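Local coordinates for LBCATS-a (Synthetic construct, PDB 5EY5), which probably serves as the alpha subunit of tryptophan synthase, which cleaves indole-3-glycerol phosphate to indole and glyceraldehyde 3-phosphate, and here binds sn-glycerol-3-phosphate, at residues P62-Q65 with R66-R70. Residues are numbered along the deposited sequence; the frame is centred on the assembly and turned at random.
Sequences PTIQ and RASQR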
loop_
_atom_site.group_PDB
_atom_site.type_symbol
_atom_site.label_atom_id
_atom_site.label_comp_id
_atom_site.label_asym_id
_atom_site.label_seq_id
_atom_site.Cartn_x
_atom_site.Cartn_y
_atom_site.Cartn_z
ATOM N N PRO A 62 -25.094 7.507 -25.411
ATOM C CA PRO A 62 -25.012 6.034 -25.425
ATOM C C PRO A 62 -25.593 5.385 -26.674
ATOM O O PRO A 62 -25.029 4.409 -27.174
ATOM C CB PRO A 62 -25.801 5.635 -24.168
ATOM C CG PRO A 62 -25.788 6.860 -23.298
ATOM C CD PRO A 62 -25.815 8.018 -24.232
ATOM N N THR A 63 -26.725 5.878 -27.175
ATOM C CA THR A 63 -27.345 5.292 -28.361
ATOM C C THR A 63 -26.372 5.210 -29.522
ATOM O O THR A 63 -26.184 4.150 -30.132
ATOM C CB THR A 63 -28.549 6.132 -28.768
ATOM O OG1 THR A 63 -29.440 6.227 -27.653
ATOM C CG2 THR A 63 -29.256 5.495 -29.956
ATOM N N ILE A 64 -25.787 6.346 -29.884
ATOM C CA ILE A 64 -24.908 6.359 -31.039
ATOM C C ILE A 64 -23.556 5.731 -30.715
ATOM O O ILE A 64 -22.884 5.223 -31.618
ATOM C CB ILE A 64 -24.813 7.802 -31.562
ATOM C CG1 ILE A 64 -26.175 8.161 -32.173
ATOM C CG2 ILE A 64 -23.680 7.952 -32.597
ATOM C CD1 ILE A 64 -26.333 9.583 -32.587
ATOM N N GLN A 65 -23.142 5.744 -29.439
ATOM C CA GLN A 65 -21.976 4.971 -29.007
ATOM C C GLN A 65 -22.158 3.500 -29.339
ATOM O O GLN A 65 -21.233 2.840 -29.825
ATOM C CB GLN A 65 -21.756 5.106 -27.489
ATOM C CG GLN A 65 -21.282 6.458 -26.958
ATOM C CD GLN A 65 -21.399 6.532 -25.438
ATOM O OE1 GLN A 65 -21.262 5.520 -24.743
ATOM N NE2 GLN A 65 -21.680 7.728 -24.916
ATOM N N ARG A 66 -23.330 2.955 -28.997
ATOM C CA ARG A 66 -23.626 1.547 -29.258
ATOM C C ARG A 66 -23.719 1.258 -30.745
ATOM O O ARG A 66 -23.309 0.188 -31.191
ATOM C CB ARG A 66 -24.932 1.129 -28.574
ATOM C CG ARG A 66 -24.889 1.255 -27.063
ATOM C CD ARG A 66 -26.085 0.610 -26.379
ATOM N NE ARG A 66 -27.358 1.227 -26.727
ATOM C CZ ARG A 66 -27.893 2.252 -26.072
ATOM N NH1 ARG A 66 -27.247 2.787 -25.046
ATOM N NH2 ARG A 66 -29.068 2.750 -26.450
ATOM N N ALA A 67 -24.314 2.170 -31.523
ATOM C CA ALA A 67 -24.348 1.966 -32.969
ATOM C C ALA A 67 -22.933 1.920 -33.546
ATOM O O ALA A 67 -22.634 1.074 -34.391
ATOM C CB ALA A 67 -25.182 3.062 -33.638
ATOM N N SER A 68 -22.047 2.820 -33.090
ATOM C CA SER A 68 -20.659 2.836 -33.561
ATOM C C SER A 68 -19.935 1.547 -33.220
ATOM O O SER A 68 -19.160 1.021 -34.033
ATOM C CB SER A 68 -19.892 4.018 -32.953
ATOM O OG SER A 68 -20.318 5.264 -33.477
ATOM N N GLN A 69 -20.136 1.036 -32.000
ATOM C CA GLN A 69 -19.478 -0.206 -31.638
ATOM C C GLN A 69 -20.000 -1.361 -32.494
ATOM O O GLN A 69 -19.244 -2.265 -32.858
ATOM C CB GLN A 69 -19.693 -0.504 -30.153
ATOM C CG GLN A 69 -18.708 0.201 -29.212
ATOM C CD GLN A 69 -17.286 -0.352 -29.305
ATOM O OE1 GLN A 69 -16.966 -1.387 -28.712
ATOM N NE2 GLN A 69 -16.425 0.348 -30.044
ATOM N N ARG A 70 -21.305 -1.389 -32.746
ATOM C CA ARG A 70 -21.861 -2.413 -33.625
ATOM C C ARG A 70 -21.298 -2.277 -35.039
ATOM O O ARG A 70 -20.883 -3.265 -35.659
ATOM C CB ARG A 70 -23.386 -2.300 -33.643
ATOM C CG ARG A 70 -24.054 -2.704 -32.320
ATOM C CD ARG A 70 -25.526 -2.951 -32.557
ATOM N NE ARG A 70 -26.165 -1.751 -33.090
ATOM C CZ ARG A 70 -26.710 -0.807 -32.334
ATOM N NH1 ARG A 70 -26.683 -0.929 -31.008
ATOM N NH2 ARG A 70 -27.283 0.249 -32.902
HETATM O O HOH W 1 -27.907 2.288 -30.465
HETATM O O HOH W 2 -29.235 4.985 -24.721
#
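Arg66 folds its side chain back over Pro62 and Thr63, a good example of how a long arginine can lie along the first turn of its own helix. With CG anti to the carbonyl carbon (chi1 -62°) and a bend at chi3 (-63°), the chain runs toward the helix start: Arg66 CG passes 3.2 Å from Pro62 O, and one face of the guanidinium covers that carbonyl oxygen and Thr63 CA near its rim. Arg66 NH1 reaches the proline ring at Pro62 CB, 3.3 Å away. NH2 meets Thr63 less directly, through a water that lies in the guanidinium plane, 2.8 Å from Arg66 NH2, and is also hydrogen-bonded to Thr63 OG1. The carboxylate of Glu241 forms a salt bridge with NE, which helps to fix the flat group's rotation.

This is the opening of helix 62-73, which follows the second strand of a TIM barrel, the fold of the tryptophan synthase alpha chain. Ile64 faces inward, touching Phe22 of the first strand and the bound sn-glycerol-3-phosphate, while Thr63 and Ala67 pack on Val237 of helix 234-241.

Behind the side chains runs a regular ladder of i to i+4 bonds; Arg66 N to Pro62 O, at 2.9 Å, is its first rung here. Two carbonyls have further company. Ile64 O accepts Ser68 N at 2.9 Å, with Ser68 OG lying 3.2 Å from the same Ile64 O. Thr63 O, already bonded to Ala67 N, receives a second water at 2.6 Å, and this water in turn accepts a bond from Arg70 NH2. Gln65 stays stretched out at chi2 (168°), heading back toward the residues preceding the helix, where NE2 donates to Asp60 O.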